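Local coordinates for protein probable enoyl-CoA hydratase/isomerase (Pseudomonas aeruginosa, PDB 7BOR) that binds coenzyme A in a crotonase fold and probably shifts the double bond of enoyl-CoA substrates from the delta(3) to the delta(2) position, at residues 64-72 and 239-247; 104-113 and 127-138. All coordinates share one frame; numbering follows the deposited sequence.

Contact 1: 64-72 and 239-247; sequences NDILDFLEQ and IEALSAFMH. With COA (coenzyme A), chain C.
Leu242 meets three residues of helix 66-71: CD2 lies 3.7 Å from Ile66 CG2, CD1 beside Phe69 CB, and further back along the side chain CB is 3.7 Å from Leu70 CD2. Leucine suits this place because its two methyls diverge to meet successive turns of the facing helix. The segments 66-71 and 239-245 run at 142° to each other, their axes 9.9 Å apart at closest approach. Past the end of the second helix, Met246 bends twice along its flexible chain, which lays SD 3.7 Å from Ile66 CG2 and carries CE to within 3.5 Å of Leu67 CG. Phe245, with its ring anti to the backbone N (chi1 -180°), brings CD1 3.9 Å from Ile66 CD1 while the far end of the ring packs against the pantetheine amide of coenzyme A.

Hydrogen bonds serve the ligand and each segment by itself. The adenine amino group N6A donates to Asn64 O at 2.9 Å, and Ile66 N donates to N1A at 3.0 Å, nearly straight at 168°. Asp65 caps the helix, its OD1 accepting from Asp68 N above the carboxylate plane; its OD2 forms a salt bridge with Arg20. In the other segment, Ser243 N and OG reach Ile239 O from opposite faces of its carbonyl plane.

With no hydrogen bond between them, the segments meet by apolar shape alone, and both also touch coenzyme A. Backbone groups read the adenine, whereas the C-terminal residues pack by apolar, non-directional contact, which would be compatible with a mobile C-terminal hinge element.

Contact 2: 104-113 and 127-138; sequences VGIGTTLLLH and MPFVNLGLTPEF. With COA (coenzyme A), chain C.
Thr109 OG1 donates to Glu137 OE1 at 2.9 Å, approaching on the syn side, 28° out of the carboxylate plane. Lying between the backbone N and the carbonyl carbon (chi1 62°), the hydroxyl faces the glutamate, while CG2 lies between the carboxylate and Met127 SD. The second carboxylate oxygen, OE2, lies against the aliphatic side chain of Ile106.

His113 makes a double contact with Phe138. Its NE2 donates to Phe138 O at 2.8 Å, in the carbonyl plane, and its ring forms an offset stack on the phenyl ring, centroids 3.9 Å apart and planes at 19°. A histidine can do both, being flat and having an N-H at its edge.

Two backbone oxygens are each met twice: Gly105 O by Thr108 N and Thr109 N, and Phe129 O by Leu132 N and Leu134 N from opposite faces. The Thr108 hydroxyl is bonded to Ala103 O.

Apolar groups complete the contact beside the ligand. Val104 CG1 is tightly packed on Pro128 CG at 3.4 Å, and Phe129 presents its edge to the coenzyme A sulfur, with CD1 3.8 Å from S1P. Gly105, with positive phi and no side chain, leaves room for C2P.

A glycine-rich turn capping a short buried helix beside the thiol end of coenzyme A is characteristic of the crotonase fold, where a backbone N-H at such a helix start commonly contributes to the oxyanion hole.

How the contacts relate
Contacts 1 and 2, with centres about 15 Å apart, share coenzyme A. Contact 1 holds the adenine and, through Phe245, also flanks the pantetheine arm, which contact 2 lines further toward the thiol with Val104, Pro128, Phe129 and Leu132. Phe69 of contact 1 also approaches that end, its CE2 4.1 Å from S1P. The two contacts touch directly through the C-terminal helix, where Ala241 CB packs 3.5 Å from Leu132 C and Leu242 CD2 lies 4.0 Å from Leu132 CD1. Leu132 thus bridges helix 236-245 and the ligand, its CD1 being 3.3 Å from O5P. A second junction, Asn64 N to Ile106 CG2 at 4.0 Å, joins the adenine-binding loop to the buried helix.

Contact 1: 64-72 and 239-247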
loop_
_atom_site.group_PDB
_atom_site.type_symbol
_atom_site.label_atom_id
_atom_site.label_comp_id
_atom_site.label_asym_id
_atom_site.label_seq_id
_atom_site.Cartn_x
_atom_site.Cartn_y
_atom_site.Cartn_z
ATOM N N ASN A 64 9.121 0.194 2.852
ATOM C CA ASN A 64 10.295 -0.189 2.077
ATOM C C ASN A 64 11.424 -0.651 2.981
ATOM O O ASN A 64 11.674 -0.080 4.038
ATOM C CB ASN A 64 10.771 0.977 1.211
ATOM C CG ASN A 64 11.279 0.529 -0.119
ATOM O OD1 ASN A 64 10.567 0.605 -1.120
ATOM N ND2 ASN A 64 12.514 0.046 -0.152
ATOM N N ASP A 65 12.100 -1.713 2.563
ATOM C CA ASP A 65 13.338 -2.081 3.234
ATOM C C ASP A 65 14.340 -0.935 3.127
ATOM O O ASP A 65 14.688 -0.516 2.020
ATOM C CB ASP A 65 13.899 -3.341 2.599
ATOM C CG ASP A 65 14.976 -3.960 3.439
ATOM O OD1 ASP A 65 15.984 -3.269 3.677
ATOM O OD2 ASP A 65 14.812 -5.116 3.884
ATOM N N ILE A 66 14.796 -0.420 4.267
ATOM C CA ILE A 66 15.634 0.781 4.252
ATOM C C ILE A 66 17.064 0.469 3.780
ATOM O O ILE A 66 17.711 1.299 3.127
ATOM C CB ILE A 66 15.621 1.428 5.651
ATOM C CG1 ILE A 66 14.231 2.021 5.911
ATOM C CG2 ILE A 66 16.709 2.483 5.786
ATOM C CD1 ILE A 66 14.132 2.879 7.122
ATOM N N LEU A 67 17.586 -0.703 4.152
ATOM C CA LEU A 67 18.854 -1.176 3.600
ATOM C C LEU A 67 18.835 -1.157 2.087
ATOM O O LEU A 67 19.797 -0.718 1.448
ATOM C CB LEU A 67 19.149 -2.598 4.077
ATOM C CG LEU A 67 19.761 -2.733 5.467
ATOM C CD1 LEU A 67 20.339 -4.126 5.613
ATOM C CD2 LEU A 67 20.833 -1.704 5.669
ATOM N N ASP A 68 17.751 -1.665 1.490
ATOM C CA ASP A 68 17.620 -1.582 0.047
ATOM C C ASP A 68 17.721 -0.138 -0.413
ATOM O O ASP A 68 18.381 0.156 -1.415
ATOM C CB ASP A 68 16.303 -2.204 -0.402
ATOM C CG ASP A 68 16.346 -3.720 -0.404
ATOM O OD1 ASP A 68 16.949 -4.320 0.536
ATOM O OD2 ASP A 68 15.741 -4.300 -1.334
ATOM N N PHE A 69 17.091 0.779 0.328
ATOM C CA PHE A 69 17.122 2.192 -0.041
ATOM C C PHE A 69 18.538 2.748 0.015
ATOM O O PHE A 69 18.924 3.570 -0.827
ATOM C CB PHE A 69 16.217 3.011 0.887
ATOM C CG PHE A 69 14.841 3.223 0.357
ATOM C CD1 PHE A 69 14.495 2.792 -0.924
ATOM C CD2 PHE A 69 13.885 3.859 1.126
ATOM C CE1 PHE A 69 13.233 2.999 -1.439
ATOM C CE2 PHE A 69 12.613 4.046 0.631
ATOM C CZ PHE A 69 12.288 3.625 -0.657
ATOM N N LEU A 70 19.305 2.315 1.000
ATOM C CA LEU A 70 20.643 2.837 1.236
ATOM C C LEU A 70 21.663 2.222 0.285
ATOM O O LEU A 70 22.513 2.937 -0.244
ATOM C CB LEU A 70 21.041 2.567 2.684
ATOM C CG LEU A 70 20.438 3.546 3.696
ATOM C CD1 LEU A 70 20.558 3.000 5.127
ATOM C CD2 LEU A 70 21.084 4.943 3.581
ATOM N N GLU A 71 21.595 0.904 0.057
ATOM C CA GLU A 71 22.615 0.212 -0.721
ATOM C C GLU A 71 22.416 0.391 -2.213
ATOM O O GLU A 71 23.396 0.420 -2.969
ATOM C CB GLU A 71 22.620 -1.286 -0.427
ATOM C CG GLU A 71 23.237 -1.666 0.892
ATOM C CD GLU A 71 23.163 -3.155 1.145
ATOM O OE1 GLU A 71 22.678 -3.893 0.246
ATOM O OE2 GLU A 71 23.605 -3.578 2.230
ATOM N N GLN A 72 21.171 0.506 -2.655
ATOM C CA GLN A 72 20.843 0.518 -4.083
ATOM C C GLN A 72 19.638 1.400 -4.284
ATOM O O GLN A 72 18.498 0.911 -4.473
ATOM C CB GLN A 72 20.624 -0.910 -4.593
ATOM C CG GLN A 72 20.103 -1.067 -6.020
ATOM C CD GLN A 72 20.086 -2.537 -6.457
ATOM O OE1 GLN A 72 20.807 -3.371 -5.885
ATOM N NE2 GLN A 72 19.270 -2.862 -7.461
ATOM N N ILE A 239 20.193 10.199 3.058
ATOM C CA ILE A 239 21.154 9.171 3.455
ATOM C C ILE A 239 21.422 9.248 4.959
ATOM O O ILE A 239 21.455 8.224 5.653
ATOM C CB ILE A 239 22.442 9.292 2.613
ATOM C CG1 ILE A 239 22.163 8.774 1.197
ATOM C CG2 ILE A 239 23.588 8.558 3.269
ATOM C CD1 ILE A 239 23.233 9.213 0.101
ATOM N N GLU A 240 21.560 10.460 5.498
ATOM C CA GLU A 240 21.828 10.620 6.929
ATOM C C GLU A 240 20.646 10.135 7.773
ATOM O O GLU A 240 20.828 9.343 8.706
ATOM C CB GLU A 240 22.154 12.083 7.274
ATOM C CG GLU A 240 22.431 12.332 8.784
ATOM C CD GLU A 240 22.213 13.790 9.232
ATOM O OE1 GLU A 240 21.716 14.596 8.405
ATOM O OE2 GLU A 240 22.534 14.125 10.413
ATOM N N ALA A 241 19.434 10.621 7.482
ATOM C CA ALA A 241 18.249 10.198 8.243
ATOM C C ALA A 241 18.004 8.695 8.133
ATOM O O ALA A 241 17.535 8.067 9.088
ATOM C CB ALA A 241 17.008 10.968 7.765
ATOM N N LEU A 242 18.289 8.108 6.975
ATOM C CA LEU A 242 18.004 6.699 6.741
ATOM C C LEU A 242 18.943 5.797 7.538
ATOM O O LEU A 242 18.504 4.827 8.173
ATOM C CB LEU A 242 18.119 6.396 5.238
ATOM C CG LEU A 242 16.921 6.685 4.347
ATOM C CD1 LEU A 242 17.219 6.326 2.858
ATOM C CD2 LEU A 242 15.716 5.935 4.901
ATOM N N SER A 243 20.249 6.073 7.467
ATOM C CA SER A 243 21.208 5.265 8.203
ATOM C C SER A 243 21.137 5.578 9.677
ATOM O O SER A 243 21.627 4.787 10.484
ATOM C CB SER A 243 22.631 5.476 7.670
ATOM O OG SER A 243 22.969 6.840 7.649
ATOM N N ALA A 244 20.521 6.706 10.033
ATOM C CA ALA A 244 20.258 7.026 11.431
ATOM C C ALA A 244 19.190 6.107 12.017
ATOM O O ALA A 244 19.286 5.713 13.190
ATOM C CB ALA A 244 19.820 8.488 11.570
ATOM N N PHE A 245 18.165 5.754 11.212
ATOM C CA PHE A 245 17.135 4.815 11.670
ATOM C C PHE A 245 17.717 3.424 11.948
ATOM O O PHE A 245 17.533 2.873 13.038
ATOM C CB PHE A 245 15.976 4.714 10.665
ATOM C CG PHE A 245 14.905 3.760 11.122
ATOM C CD1 PHE A 245 15.019 2.389 10.883
ATOM C CD2 PHE A 245 13.828 4.219 11.854
ATOM C CE1 PHE A 245 14.072 1.501 11.370
ATOM C CE2 PHE A 245 12.870 3.340 12.327
ATOM C CZ PHE A 245 13.005 1.979 12.105
ATOM N N MET A 246 18.378 2.809 10.971
ATOM C CA MET A 246 19.371 1.808 11.344
ATOM C C MET A 246 20.311 2.453 12.368
ATOM O O MET A 246 20.464 3.675 12.403
ATOM C CB MET A 246 20.124 1.325 10.102
ATOM C CG MET A 246 19.333 1.462 8.787
ATOM S SD MET A 246 17.781 0.524 8.713
ATOM C CE MET A 246 18.416 -1.094 8.291
ATOM N N HIS A 247 20.897 1.673 13.264
ATOM C CA HIS A 247 21.764 2.257 14.299
ATOM C C HIS A 247 20.992 3.212 15.224
ATOM O O HIS A 247 21.559 4.142 15.801
ATOM C CB HIS A 247 22.960 2.993 13.670
ATOM C CG HIS A 247 23.501 2.338 12.429
ATOM N ND1 HIS A 247 23.429 0.978 12.208
ATOM C CD2 HIS A 247 24.106 2.863 11.333
ATOM C CE1 HIS A 247 23.968 0.693 11.034
ATOM N NE2 HIS A 247 24.388 1.820 10.484
HETATM N N1A COA C . 13.705 -1.578 6.805
HETATM C C2A COA C . 14.720 -2.375 7.242
HETATM N N3A COA C . 14.660 -3.008 8.452
HETATM C C4A COA C . 13.546 -2.823 9.180
HETATM C C5A COA C . 12.526 -2.043 8.766
HETATM C C6A COA C . 12.616 -1.403 7.547
HETATM N N6A COA C . 11.605 -0.532 6.931
HETATM N N7A COA C . 11.548 -2.043 9.714
HETATM C C8A COA C . 11.951 -2.823 10.742
HETATM N N9A COA C . 13.155 -3.252 10.379
HETATM C C1B COA C . 13.860 -4.189 11.277
HETATM C C2B COA C . 14.680 -3.479 12.475
HETATM O O2B COA C . 15.901 -2.870 11.894
HETATM C C3B COA C . 14.869 -4.509 13.250
HETATM O O3B COA C . 15.943 -5.386 12.709
HETATM P P3B COA C . 16.776 -6.419 13.645
HETATM O O7A COA C . 15.871 -7.114 14.642
HETATM O O8A COA C . 17.832 -5.613 14.353
HETATM O O9A COA C . 17.366 -7.457 12.737
HETATM C C4B COA C . 13.584 -5.374 13.192
HETATM O O4B COA C . 13.025 -5.068 11.786
HETATM C C5B COA C . 12.616 -5.060 14.173
HETATM O O5B COA C . 12.215 -3.757 13.889
HETATM P P1A COA C . 12.019 -2.710 15.129
HETATM O O1A COA C . 12.046 -1.270 14.658
HETATM O O2A COA C . 13.039 -2.878 16.232
HETATM O O3A COA C . 10.549 -3.115 15.755
HETATM P P2A COA C . 9.667 -1.908 16.451
HETATM O O4A COA C . 8.456 -2.564 17.108
HETATM O O5A COA C . 10.616 -1.221 17.386
HETATM O O6A COA C . 9.225 -0.763 15.329
HETATM C CBP COA C . 8.224 0.120 13.338
HETATM C CCP COA C . 8.203 -1.069 14.366
HETATM C CDP COA C . 7.490 -0.319 12.021
HETATM C CEP COA C . 7.516 1.363 13.934
HETATM C CAP COA C . 9.748 0.406 13.144
HETATM O OAP COA C . 10.349 -0.797 12.773
HETATM C C9P COA C . 10.034 1.418 12.035
HETATM O O9P COA C . 9.844 2.591 12.175
HETATM N N8P COA C . 10.589 0.848 10.789
HETATM C C7P COA C . 10.905 1.687 9.631
HETATM C C6P COA C . 9.635 2.424 9.108
HETATM C C5P COA C . 10.111 3.248 7.869
HETATM O O5P COA C . 10.741 4.242 7.974
HETATM N N4P COA C . 9.742 2.749 6.556
HETATM C C3P COA C . 10.201 3.445 5.380
HETATM C C2P COA C . 9.348 4.657 5.114
HETATM S S1P COA C . 10.061 5.352 3.605
#

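Contact 2: 104-113 and 127-138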
loop_
_atom_site.group_PDB
_atom_site.type_symbol
_atom_site.label_atom_id
_atom_site.label_comp_id
_atom_site.label_asym_id
_atom_site.label_seq_id
_atom_site.Cartn_x
_atom_site.Cartn_y
_atom_site.Cartn_z
ATOM N N VAL A 104 3.464 1.549 7.424
ATOM C CA VAL A 104 4.338 2.719 7.376
ATOM C C VAL A 104 4.781 2.990 5.949
ATOM O O VAL A 104 5.111 2.069 5.198
ATOM C CB VAL A 104 5.556 2.521 8.269
ATOM C CG1 VAL A 104 6.408 3.812 8.292
ATOM C CG2 VAL A 104 5.081 2.167 9.655
ATOM N N GLY A 105 4.809 4.255 5.587
ATOM C CA GLY A 105 5.338 4.587 4.269
ATOM C C GLY A 105 4.399 4.033 3.220
ATOM O O GLY A 105 3.196 4.310 3.244
ATOM N N ILE A 106 4.931 3.238 2.287
ATOM C CA ILE A 106 4.085 2.584 1.291
ATOM C C ILE A 106 3.104 1.621 1.951
ATOM O O ILE A 106 2.128 1.193 1.306
ATOM C CB ILE A 106 4.970 1.883 0.223
ATOM C CG1 ILE A 106 4.129 1.486 -1.005
ATOM C CG2 ILE A 106 5.708 0.703 0.830
ATOM C CD1 ILE A 106 4.931 1.299 -2.301
ATOM N N GLY A 107 3.311 1.299 3.236
ATOM C CA GLY A 107 2.303 0.520 3.978
ATOM C C GLY A 107 0.976 1.254 4.085
ATOM O O GLY A 107 -0.100 0.645 4.005
ATOM N N THR A 108 1.037 2.579 4.222
ATOM C CA THR A 108 -0.164 3.402 4.197
ATOM C C THR A 108 -0.524 3.810 2.784
ATOM O O THR A 108 -1.688 3.696 2.391
ATOM C CB THR A 108 0.033 4.632 5.079
ATOM O OG1 THR A 108 0.042 4.204 6.443
ATOM C CG2 THR A 108 -1.074 5.674 4.863
ATOM N N THR A 109 0.454 4.268 1.977
ATOM C CA THR A 109 0.034 4.824 0.705
ATOM C C THR A 109 -0.568 3.763 -0.214
ATOM O O THR A 109 -1.358 4.103 -1.087
ATOM C CB THR A 109 1.197 5.565 -0.022
ATOM O OG1 THR A 109 2.251 4.660 -0.310
ATOM C CG2 THR A 109 1.697 6.700 0.820
ATOM N N LEU A 110 -0.178 2.492 -0.098
ATOM C CA LEU A 110 -0.748 1.533 -1.034
ATOM C C LEU A 110 -2.231 1.346 -0.773
ATOM O O LEU A 110 -3.007 1.012 -1.695
ATOM C CB LEU A 110 -0.024 0.212 -0.958
ATOM C CG LEU A 110 -0.223 -0.693 0.258
ATOM C CD1 LEU A 110 -1.470 -1.606 0.028
ATOM C CD2 LEU A 110 1.055 -1.489 0.539
ATOM N N LEU A 111 -2.646 1.588 0.476
ATOM C CA LEU A 111 -4.056 1.536 0.845
ATOM C C LEU A 111 -4.873 2.546 0.062
ATOM O O LEU A 111 -6.083 2.358 -0.118
ATOM C CB LEU A 111 -4.178 1.819 2.348
ATOM C CG LEU A 111 -3.346 0.984 3.331
ATOM C CD1 LEU A 111 -3.565 1.386 4.763
ATOM C CD2 LEU A 111 -3.664 -0.485 3.092
ATOM N N LEU A 112 -4.238 3.626 -0.394
ATOM C CA LEU A 112 -4.951 4.593 -1.226
ATOM C C LEU A 112 -5.327 4.039 -2.600
ATOM O O LEU A 112 -6.123 4.671 -3.289
ATOM C CB LEU A 112 -4.106 5.868 -1.392
ATOM C CG LEU A 112 -3.696 6.476 -0.068
ATOM C CD1 LEU A 112 -2.709 7.610 -0.295
ATOM C CD2 LEU A 112 -4.935 7.021 0.739
ATOM N N HIS A 113 -4.832 2.859 -2.985
ATOM C CA HIS A 113 -5.174 2.237 -4.260
ATOM C C HIS A 113 -5.990 0.956 -4.081
ATOM O O HIS A 113 -6.252 0.238 -5.062
ATOM C CB HIS A 113 -3.881 1.975 -5.065
ATOM C CG HIS A 113 -3.045 3.197 -5.179
ATOM N ND1 HIS A 113 -3.214 4.111 -6.191
ATOM C CD2 HIS A 113 -2.100 3.717 -4.352
ATOM C CE1 HIS A 113 -2.417 5.142 -5.984
ATOM N NE2 HIS A 113 -1.725 4.924 -4.879
ATOM N N MET A 127 3.274 8.056 7.474
ATOM C CA MET A 127 4.009 8.347 6.230
ATOM C C MET A 127 5.232 9.145 6.656
ATOM O O MET A 127 5.182 10.382 6.767
ATOM C CB MET A 127 3.119 9.079 5.237
ATOM C CG MET A 127 2.121 8.105 4.640
ATOM S SD MET A 127 0.707 8.833 3.787
ATOM C CE MET A 127 -0.142 9.470 5.252
ATOM N N PRO A 128 6.315 8.466 7.032
ATOM C CA PRO A 128 7.411 9.155 7.710
ATOM C C PRO A 128 8.403 9.761 6.710
ATOM O O PRO A 128 9.565 9.994 7.075
ATOM C CB PRO A 128 8.035 8.040 8.564
ATOM C CG PRO A 128 7.876 6.829 7.758
ATOM C CD PRO A 128 6.528 7.015 6.995
ATOM N N PHE A 129 7.943 10.029 5.467
ATOM C CA PHE A 129 8.881 10.366 4.395
ATOM C C PHE A 129 9.733 11.553 4.787
ATOM O O PHE A 129 10.963 11.482 4.775
ATOM C CB PHE A 129 8.111 10.654 3.126
ATOM C CG PHE A 129 7.260 9.512 2.676
ATOM C CD1 PHE A 129 7.799 8.228 2.522
ATOM C CD2 PHE A 129 5.896 9.705 2.440
ATOM C CE1 PHE A 129 7.005 7.160 2.133
ATOM C CE2 PHE A 129 5.093 8.628 2.021
ATOM C CZ PHE A 129 5.658 7.341 1.894
ATOM N N VAL A 130 9.073 12.629 5.227
ATOM C CA VAL A 130 9.736 13.857 5.638
ATOM C C VAL A 130 10.691 13.627 6.808
ATOM O O VAL A 130 11.777 14.226 6.877
ATOM C CB VAL A 130 8.643 14.895 5.960
ATOM C CG1 VAL A 130 7.850 14.492 7.318
ATOM C CG2 VAL A 130 9.219 16.244 6.024
ATOM N N ASN A 131 10.310 12.773 7.759
ATOM C CA ASN A 131 11.229 12.455 8.837
ATOM C C ASN A 131 12.535 11.842 8.326
ATOM O O ASN A 131 13.543 11.895 9.037
ATOM C CB ASN A 131 10.570 11.494 9.816
ATOM C CG ASN A 131 9.149 11.910 10.161
ATOM O OD1 ASN A 131 8.178 11.690 9.390
ATOM N ND2 ASN A 131 9.027 12.574 11.286
ATOM N N LEU A 132 12.528 11.246 7.136
ATOM C CA LEU A 132 13.680 10.537 6.589
ATOM C C LEU A 132 14.347 11.317 5.464
ATOM O O LEU A 132 15.076 10.737 4.650
ATOM C CB LEU A 132 13.247 9.160 6.098
ATOM C CG LEU A 132 12.748 8.170 7.145
ATOM C CD1 LEU A 132 12.187 6.880 6.527
ATOM C CD2 LEU A 132 13.856 7.864 8.170
ATOM N N GLY A 133 14.093 12.622 5.395
ATOM C CA GLY A 133 14.590 13.440 4.311
ATOM C C GLY A 133 14.014 13.102 2.962
ATOM O O GLY A 133 14.582 13.486 1.935
ATOM N N LEU A 134 12.860 12.450 2.941
ATOM C CA LEU A 134 12.203 12.043 1.724
ATOM C C LEU A 134 10.902 12.825 1.546
ATOM O O LEU A 134 10.561 13.691 2.343
ATOM C CB LEU A 134 11.994 10.528 1.749
ATOM C CG LEU A 134 13.314 9.728 1.821
ATOM C CD1 LEU A 134 13.067 8.248 2.138
ATOM C CD2 LEU A 134 14.093 9.861 0.520
ATOM N N THR A 135 10.162 12.482 0.506
ATOM C CA THR A 135 8.990 13.244 0.095
ATOM C C THR A 135 7.861 12.257 -0.229
ATOM O O THR A 135 8.079 11.037 -0.258
ATOM C CB THR A 135 9.323 14.130 -1.115
ATOM O OG1 THR A 135 10.087 13.362 -2.050
ATOM C CG2 THR A 135 10.099 15.355 -0.703
ATOM N N PRO A 136 6.639 12.738 -0.480
ATOM C CA PRO A 136 5.518 11.816 -0.682
ATOM C C PRO A 136 5.681 10.942 -1.914
ATOM O O PRO A 136 6.279 11.333 -2.924
ATOM C CB PRO A 136 4.293 12.732 -0.834
ATOM C CG PRO A 136 4.728 14.056 -0.256
ATOM C CD PRO A 136 6.230 14.139 -0.512
ATOM N N GLU A 137 5.028 9.783 -1.858
ATOM C CA GLU A 137 5.170 8.725 -2.852
ATOM C C GLU A 137 3.798 8.097 -3.090
ATOM O O GLU A 137 2.814 8.396 -2.377
ATOM C CB GLU A 137 6.297 7.797 -2.349
ATOM C CG GLU A 137 6.128 6.386 -2.512
ATOM C CD GLU A 137 5.255 5.792 -1.465
ATOM O OE1 GLU A 137 4.350 6.494 -0.956
ATOM O OE2 GLU A 137 5.467 4.594 -1.204
ATOM N N PHE A 138 3.724 7.318 -4.185
ATOM C CA PHE A 138 2.535 6.571 -4.629
ATOM C C PHE A 138 1.296 7.482 -4.835
ATOM O O PHE A 138 0.142 7.047 -4.725
ATOM C CB PHE A 138 2.259 5.419 -3.648
ATOM C CG PHE A 138 1.691 4.150 -4.292
ATOM C CD1 PHE A 138 1.196 4.154 -5.583
ATOM C CD2 PHE A 138 1.648 2.974 -3.583
ATOM C CE1 PHE A 138 0.678 3.023 -6.130
ATOM C CE2 PHE A 138 1.135 1.840 -4.145
ATOM C CZ PHE A 138 0.643 1.857 -5.377
HETATM N N1A COA C . 13.705 -1.578 6.805
HETATM C C2A COA C . 14.720 -2.375 7.242
HETATM N N3A COA C . 14.660 -3.008 8.452
HETATM C C4A COA C . 13.546 -2.823 9.180
HETATM C C5A COA C . 12.526 -2.043 8.766
HETATM C C6A COA C . 12.616 -1.403 7.547
HETATM N N6A COA C . 11.605 -0.532 6.931
HETATM N N7A COA C . 11.548 -2.043 9.714
HETATM C C8A COA C . 11.951 -2.823 10.742
HETATM N N9A COA C . 13.155 -3.252 10.379
HETATM C C1B COA C . 13.860 -4.189 11.277
HETATM C C2B COA C . 14.680 -3.479 12.475
HETATM O O2B COA C . 15.901 -2.870 11.894
HETATM C C3B COA C . 14.869 -4.509 13.250
HETATM O O3B COA C . 15.943 -5.386 12.709
HETATM P P3B COA C . 16.776 -6.419 13.645
HETATM O O7A COA C . 15.871 -7.114 14.642
HETATM O O8A COA C . 17.832 -5.613 14.353
HETATM O O9A COA C . 17.366 -7.457 12.737
HETATM C C4B COA C . 13.584 -5.374 13.192
HETATM O O4B COA C . 13.025 -5.068 11.786
HETATM C C5B COA C . 12.616 -5.060 14.173
HETATM O O5B COA C . 12.215 -3.757 13.889
HETATM P P1A COA C . 12.019 -2.710 15.129
HETATM O O1A COA C . 12.046 -1.270 14.658
HETATM O O2A COA C . 13.039 -2.878 16.232
HETATM O O3A COA C . 10.549 -3.115 15.755
HETATM P P2A COA C . 9.667 -1.908 16.451
HETATM O O4A COA C . 8.456 -2.564 17.108
HETATM O O5A COA C . 10.616 -1.221 17.386
HETATM O O6A COA C . 9.225 -0.763 15.329
HETATM C CBP COA C . 8.224 0.120 13.338
HETATM C CCP COA C . 8.203 -1.069 14.366
HETATM C CDP COA C . 7.490 -0.319 12.021
HETATM C CEP COA C . 7.516 1.363 13.934
HETATM C CAP COA C . 9.748 0.406 13.144
HETATM O OAP COA C . 10.349 -0.797 12.773
HETATM C C9P COA C . 10.034 1.418 12.035
HETATM O O9P COA C . 9.844 2.591 12.175
HETATM N N8P COA C . 10.589 0.848 10.789
HETATM C C7P COA C . 10.905 1.687 9.631
HETATM C C6P COA C . 9.635 2.424 9.108
HETATM C C5P COA C . 10.111 3.248 7.869
HETATM O O5P COA C . 10.741 4.242 7.974
HETATM N N4P COA C . 9.742 2.749 6.556
HETATM C C3P COA C . 10.201 3.445 5.380
HETATM C C2P COA C . 9.348 4.657 5.114
HETATM S S1P COA C . 10.061 5.352 3.605
#